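Local coordinates for protein methyltransferase WBDD (PDB 4AZS) that combines kinase and methyltransferase activities in one chain and regulates the chain length of the O antigen in Escherichia coli O9a, at residues E55-D58 / N59-A63; N284-E287 / L288-I292; G311-Q315 / S316-V320. One frame throughout, in Å; residues are numbered along the deposited sequence. Where two conformers were deposited one is given.

Contact 1: residues E55-D58 / N59-A63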
# COMPACT_ATOMS: atom_id res chain seq x y z
N GLU A 55 -34.18 40.33 21.46
CA GLU A 55 -35.50 40.51 20.82
C GLU A 55 -36.25 39.17 20.75
O GLU A 55 -37.43 39.07 21.08
CB GLU A 55 -35.31 41.14 19.44
CG GLU A 55 -36.34 40.80 18.37
CD GLU A 55 -35.98 41.41 17.00
OE1 GLU A 55 -35.29 42.46 16.95
OE2 GLU A 55 -36.40 40.83 15.97
N GLN A 56 -35.55 38.11 20.34
CA GLN A 56 -36.17 36.81 20.22
C GLN A 56 -36.46 36.22 21.60
O GLN A 56 -37.49 35.59 21.78
CB GLN A 56 -35.25 35.85 19.44
CG GLN A 56 -35.13 36.15 17.94
CD GLN A 56 -36.47 36.20 17.24
OE1 GLN A 56 -37.44 35.52 17.60
NE2 GLN A 56 -36.56 37.08 16.29
N TYR A 57 -35.54 36.39 22.56
CA TYR A 57 -35.81 36.05 23.95
C TYR A 57 -37.14 36.69 24.41
O TYR A 57 -38.01 35.99 24.92
CB TYR A 57 -34.68 36.46 24.88
CG TYR A 57 -34.96 36.14 26.34
CD1 TYR A 57 -35.70 37.01 27.15
CD2 TYR A 57 -34.55 34.93 26.87
CE1 TYR A 57 -35.99 36.69 28.48
CE2 TYR A 57 -34.84 34.60 28.17
CZ TYR A 57 -35.55 35.47 28.97
OH TYR A 57 -35.80 35.08 30.25
N ASP A 58 -37.31 37.99 24.21
CA ASP A 58 -38.52 38.70 24.67
C ASP A 58 -39.76 38.16 24.00
O ASP A 58 -40.78 37.93 24.67
CB ASP A 58 -38.42 40.21 24.37
CG ASP A 58 -37.39 40.90 25.22
OD1 ASP A 58 -37.01 40.36 26.26
OD2 ASP A 58 -36.95 42.01 24.85
N ASN A 59 -39.70 37.94 22.67
CA ASN A 59 -40.85 37.38 21.96
C ASN A 59 -41.25 36.07 22.58
O ASN A 59 -42.42 35.80 22.78
CB ASN A 59 -40.52 37.13 20.47
CG ASN A 59 -40.36 38.41 19.69
OD1 ASN A 59 -40.76 39.49 20.14
ND2 ASN A 59 -39.78 38.30 18.49
N LEU A 60 -40.30 35.20 22.84
CA LEU A 60 -40.68 33.86 23.27
C LEU A 60 -41.10 33.94 24.73
O LEU A 60 -41.99 33.22 25.16
CB LEU A 60 -39.54 32.87 23.07
CG LEU A 60 -39.86 31.42 23.46
CD1 LEU A 60 -41.04 30.82 22.70
CD2 LEU A 60 -38.60 30.63 23.18
N SER A 61 -40.45 34.80 25.50
CA SER A 61 -40.82 34.92 26.90
C SER A 61 -42.25 35.50 27.01
O SER A 61 -43.04 35.06 27.84
CB SER A 61 -39.84 35.84 27.65
OG SER A 61 -40.26 35.97 28.99
N ARG A 62 -42.57 36.48 26.18
CA ARG A 62 -43.92 37.00 26.09
C ARG A 62 -44.91 35.89 25.75
O ARG A 62 -45.92 35.75 26.40
CB ARG A 62 -44.00 38.12 25.06
CG ARG A 62 -45.31 38.96 25.08
CD ARG A 62 -45.28 40.16 24.09
NE ARG A 62 -43.96 40.84 24.09
CZ ARG A 62 -43.07 40.88 23.08
NH1 ARG A 62 -43.32 40.33 21.89
NH2 ARG A 62 -41.89 41.49 23.26
N ALA A 63 -44.59 35.07 24.76
CA ALA A 63 -45.53 34.03 24.32
C ALA A 63 -45.77 33.01 25.39
O ALA A 63 -46.88 32.59 25.59
CB ALA A 63 -45.01 33.33 23.06
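Ser61 rests on Tyr57 one turn back along helix 47-64, a continuous alpha-helix packed against the mixed seven-stranded sheet whose strand order, 3-2-1-4-5-7-6, is that of the class I (Rossmann-like) methyltransferase fold. Four backbone bonds of the i to i+4 kind define it here, among them that from Ser61 N to Tyr57 O at 2.8 Å. The tight side is formed by Gln56, Tyr57 and Leu60. Tyr57 CG stands anti to the backbone N (chi1 179°), which brings ring atom CE1 to 4.0 Å from Ser61 CB in an oblique approach. Both hydroxyls are engaged beyond the segment, Tyr57 OH with Leu68 N and Ser61 OG with the carbonyl of Arg66, so this pair holds the chain that leads into strand 69-73. Leu60 and Gln56 reach Ala169 and Ile171 of strand 169-173.

The boundary between the two sides runs where buried Gln56 meets partly exposed Asn59: Gln56 OE1 and Asn59 ND2 are 3.7 Å apart, with their amide planes almost perpendicular at 83°. Beyond it the cover thins, and Arg62 is exposed. Asp58 OD1 forms a salt bridge with Lys87, while Asp58 OD2 stays 5.2 Å from Arg62 NH2, not in contact. Arg62, bent at chi3, folds back over its own helix: Asp58 O lies over one guanidinium face, and Arg62 NH1 donates to Asn59 OD1 at 3.2 Å.

Contact 2: residues N284-E287 / L288-I292. Unlike the reference sequence in segment 284-287: Tyr286 (reference His).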
# COMPACT_ATOMS: atom_id res chain seq x y z
N ASN A 284 -43.10 31.74 -6.50
CA ASN A 284 -43.40 31.58 -5.08
C ASN A 284 -43.78 32.92 -4.49
O ASN A 284 -44.81 33.05 -3.79
CB ASN A 284 -42.22 30.98 -4.33
CG ASN A 284 -42.32 29.48 -4.16
OD1 ASN A 284 -43.21 28.84 -4.71
ND2 ASN A 284 -41.41 28.90 -3.36
N LYS A 285 -42.97 33.93 -4.81
CA LYS A 285 -43.18 35.28 -4.31
C LYS A 285 -44.53 35.84 -4.81
O LYS A 285 -45.32 36.41 -4.04
CB LYS A 285 -41.98 36.16 -4.73
CG LYS A 285 -41.72 37.39 -3.87
CD LYS A 285 -40.22 37.78 -3.85
CE LYS A 285 -40.03 39.23 -3.42
NZ LYS A 285 -38.72 39.52 -2.74
N TYR A 286 -44.77 35.64 -6.11
CA TYR A 286 -45.96 36.15 -6.77
C TYR A 286 -47.22 35.49 -6.22
O TYR A 286 -48.15 36.18 -5.80
CB TYR A 286 -45.87 35.93 -8.30
CG TYR A 286 -47.11 36.38 -9.03
CD1 TYR A 286 -47.35 37.73 -9.26
CD2 TYR A 286 -48.05 35.46 -9.47
CE1 TYR A 286 -48.50 38.15 -9.91
CE2 TYR A 286 -49.20 35.87 -10.12
CZ TYR A 286 -49.42 37.22 -10.34
OH TYR A 286 -50.56 37.61 -10.99
N GLU A 287 -47.24 34.17 -6.17
CA GLU A 287 -48.38 33.45 -5.61
C GLU A 287 -48.67 33.86 -4.17
O GLU A 287 -49.82 34.12 -3.83
CB GLU A 287 -48.24 31.93 -5.82
CG GLU A 287 -48.29 31.63 -7.32
CD GLU A 287 -48.16 30.17 -7.71
OE1 GLU A 287 -47.83 29.30 -6.89
OE2 GLU A 287 -48.40 29.88 -8.89
N LEU A 288 -47.66 33.99 -3.33
CA LEU A 288 -47.99 34.23 -1.93
C LEU A 288 -48.46 35.65 -1.79
O LEU A 288 -49.39 35.93 -1.06
CB LEU A 288 -46.83 33.97 -0.98
CG LEU A 288 -47.36 33.94 0.47
CD1 LEU A 288 -47.84 32.55 0.84
CD2 LEU A 288 -46.34 34.45 1.46
N HIS A 289 -47.80 36.55 -2.50
CA HIS A 289 -48.21 37.92 -2.54
C HIS A 289 -49.61 38.05 -3.07
O HIS A 289 -50.46 38.75 -2.52
CB HIS A 289 -47.28 38.70 -3.46
CG HIS A 289 -47.47 40.17 -3.38
ND1 HIS A 289 -46.93 40.90 -2.39
CD2 HIS A 289 -48.15 41.05 -4.21
CE1 HIS A 289 -47.26 42.20 -2.56
NE2 HIS A 289 -48.01 42.30 -3.68
N ASN A 290 -49.88 37.43 -4.19
CA ASN A 290 -51.22 37.50 -4.74
C ASN A 290 -52.28 36.93 -3.73
O ASN A 290 -53.38 37.46 -3.57
CB ASN A 290 -51.23 36.73 -6.05
CG ASN A 290 -52.26 37.24 -7.01
OD1 ASN A 290 -52.46 38.43 -7.15
ND2 ASN A 290 -52.93 36.32 -7.67
N GLU A 291 -51.91 35.90 -2.98
CA GLU A 291 -52.86 35.25 -2.09
C GLU A 291 -53.19 36.18 -0.91
O GLU A 291 -54.38 36.34 -0.53
CB GLU A 291 -52.34 33.89 -1.64
CG GLU A 291 -53.31 33.13 -0.75
CD GLU A 291 -52.96 31.66 -0.58
OE1 GLU A 291 -52.75 30.97 -1.61
OE2 GLU A 291 -52.91 31.20 0.59
N ILE A 292 -52.15 36.82 -0.38
CA ILE A 292 -52.30 37.82 0.67
C ILE A 292 -53.19 38.95 0.20
O ILE A 292 -54.08 39.37 0.93
CB ILE A 292 -50.93 38.36 1.11
CG1 ILE A 292 -50.16 37.29 1.89
CG2 ILE A 292 -51.06 39.59 1.99
CD1 ILE A 292 -48.70 37.65 2.12
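Asn290 follows Tyr286 by one helical turn, its CB 3.1 Å from Tyr286 O, and its backbone N donates to that same oxygen at 2.7 Å with an N-H...O angle of 166°. Neighbouring turns repeat the pattern: Leu288 N to Asn284 O, His289 N to Lys285 O at 2.9 Å, and Glu291 N to Glu287 O, the last more bent at 142°. His289 CB lies 3.1 Å from Lys285 O and Glu291 CB 3.3 Å from Glu287 O. Among the side chains the meeting is looser. Tyr286, which differs from the reference sequence, slants its ring obliquely beside the amide of Asn290, with Tyr286 OH 4.3 Å from Asn290 ND2.

Helix 278-296 packs beside the five-stranded antiparallel sheet of the kinase region, in a position consistent with helix C of the protein kinase fold. The Glu291-Lys265 salt bridge is consistent with the helix C glutamate and strand lysine pair of that family; the side chain of Glu291 is about 7 Å from the bound AMP. Its CG is anti to the backbone N (chi1 -178°) and the chain beyond is extended, directing the carboxylate off the helix so that OE2 meets Lys265 and OE1 accepts from Phe383 N.

Farther out, Asn290 ND2 donates to the carbonyls of Ile386 and Gly384, tying the helix to Asp382-Phe383-Gly384, a sequence consistent with the DFG motif of protein kinases. Glu287 pairs with Arg254, whose NH2 also bonds Asn284 OD1. Asn284 ND2 reaches Tyr268 O, and Lys285 NZ bonds Thr20 of the second subunit.

Contact 3: residues G311-Q315 / S316-V320. With SO4 (sulfate ion), chain N.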
# COMPACT_ATOMS: atom_id res chain seq x y z
N GLY A 311 -46.75 38.32 6.15
CA GLY A 311 -45.58 39.15 5.96
C GLY A 311 -44.68 38.52 4.91
O GLY A 311 -44.85 37.36 4.54
N GLU A 312 -43.74 39.29 4.42
CA GLU A 312 -42.82 38.82 3.38
C GLU A 312 -41.54 39.54 3.61
O GLU A 312 -41.54 40.65 4.15
CB GLU A 312 -43.29 39.16 1.96
CG GLU A 312 -44.66 38.60 1.57
CD GLU A 312 -45.00 38.88 0.11
OE1 GLU A 312 -44.41 38.25 -0.80
OE2 GLU A 312 -45.86 39.76 -0.14
N ASN A 313 -40.45 38.89 3.22
CA ASN A 313 -39.14 39.52 3.19
C ASN A 313 -38.30 38.88 2.07
O ASN A 313 -38.84 38.17 1.23
CB ASN A 313 -38.52 39.42 4.56
CG ASN A 313 -38.18 38.01 4.94
OD1 ASN A 313 -38.04 37.14 4.09
ND2 ASN A 313 -38.01 37.77 6.22
N ALA A 314 -36.99 39.12 2.03
CA ALA A 314 -36.20 38.72 0.88
C ALA A 314 -36.17 37.20 0.71
O ALA A 314 -36.18 36.71 -0.39
CB ALA A 314 -34.77 39.23 1.01
N GLN A 315 -36.19 36.49 1.82
CA GLN A 315 -35.98 35.03 1.84
C GLN A 315 -37.23 34.22 1.69
O GLN A 315 -37.21 33.12 1.14
CB GLN A 315 -35.38 34.60 3.18
CG GLN A 315 -33.95 35.06 3.34
CD GLN A 315 -33.84 36.54 3.74
OE1 GLN A 315 -33.02 37.27 3.20
NE2 GLN A 315 -34.62 36.95 4.72
N SER A 316 -38.32 34.76 2.18
CA SER A 316 -39.56 34.01 2.33
C SER A 316 -40.74 34.91 2.64
O SER A 316 -40.62 36.11 2.92
CB SER A 316 -39.41 33.07 3.53
OG SER A 316 -39.15 33.84 4.68
N GLY A 317 -41.90 34.29 2.63
CA GLY A 317 -43.13 34.93 2.99
C GLY A 317 -44.03 33.93 3.67
O GLY A 317 -43.89 32.72 3.48
N TRP A 318 -44.95 34.45 4.47
CA TRP A 318 -45.83 33.62 5.22
C TRP A 318 -47.20 34.22 5.34
O TRP A 318 -47.40 35.45 5.26
CB TRP A 318 -45.26 33.38 6.62
CG TRP A 318 -44.97 34.66 7.31
CD1 TRP A 318 -45.82 35.38 8.13
CD2 TRP A 318 -43.76 35.46 7.18
NE1 TRP A 318 -45.22 36.53 8.55
CE2 TRP A 318 -43.97 36.64 8.01
CE3 TRP A 318 -42.55 35.31 6.51
CZ2 TRP A 318 -43.00 37.64 8.13
CZ3 TRP A 318 -41.57 36.31 6.65
CH2 TRP A 318 -41.80 37.45 7.45
N LEU A 319 -48.15 33.33 5.59
CA LEU A 319 -49.55 33.68 5.67
C LEU A 319 -50.15 32.74 6.68
O LEU A 319 -49.99 31.55 6.56
CB LEU A 319 -50.23 33.48 4.31
CG LEU A 319 -51.74 33.62 4.24
CD1 LEU A 319 -52.20 34.98 4.75
CD2 LEU A 319 -52.21 33.45 2.81
N VAL A 320 -50.76 33.27 7.71
CA VAL A 320 -51.46 32.45 8.66
C VAL A 320 -52.96 32.65 8.45
O VAL A 320 -53.44 33.75 8.50
CB VAL A 320 -51.10 32.81 10.07
CG1 VAL A 320 -51.76 31.85 11.03
CG2 VAL A 320 -49.58 32.82 10.26
S SO4 N . -36.00 42.59 3.22
O1 SO4 N . -35.62 42.64 1.78
O2 SO4 N . -35.41 43.79 3.87
O3 SO4 N . -35.55 41.36 3.93
O4 SO4 N . -37.48 42.64 3.29
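Asn313 OD1 is gripped by two backbone donors across the tight turn of hairpin 307-322, Gln315 N at 3.0 Å and Ser316 N at 3.1 Å. Ser316 N lies nearly along the carbonyl axis of the amide, with a C=O...N angle of 167°, whereas Gln315 N stands above the carbonyl plane. The bond to Gln315, two residues on, makes an Asx turn. Asn313 CG lies between its own backbone N and carbonyl carbon (chi1 68°), a placement that turns the amide back over the loop.

Asn313 N in turn donates to Ser316 O at 2.8 Å, closing the hairpin end. Next along the strands, Glu312 and Gly317 form a non-hydrogen-bonded antiparallel pair, and Gly311 and Trp318 a hydrogen-bonded one. Trp318 lays its indole across the strand opposite: Gly311 O is 3.4 Å above the ring, over its centre. That carbonyl also accepts from Trp318 N at 2.9 Å. Gly311, with no side chain, lets the indole lie close over its backbone, Gly311 CA 3.6 Å from Trp318 CE2. Asn313 ND2 approaches the ring edge instead, 3.9 Å from Trp318 CZ3, the amide and indole planes 78° apart.

Outside the hairpin, Gln315 OE1 bonds Ser23 and Ala314 O bonds Thr20, both of the second subunit. Ala314 N donates to a sulfate, probably from the crystallisation liquor, through O3 at 3.3 Å. Two of the turn's N-H groups, those of Gln315 and Ser316, are met by one amide oxygen, which probably helps fix its shape beside the second subunit.

From the N terminus, contact 1 comes first, in helix 47-64 beside the methyltransferase sheet; contacts 2 and 3 follow in series within the kinase region, and none nests in or crosses another. Contacts 1 and 2 span successive helical turns, whereas contact 3 closes the hairpin of strands 307-312 and 316-322. Contact 1 stands apart, its centre about 28 Å from that of contact 2 and about 20 Å from that of contact 3. Contacts 2 and 3 touch: His289 ND1 probably bonds Glu312 OE2 at 2.7 Å, and Leu288 CD2 packs on the Gly317 backbone. Helix 278-296 is thereby seated on the sheet, and both contacts reach Thr20 of the second subunit.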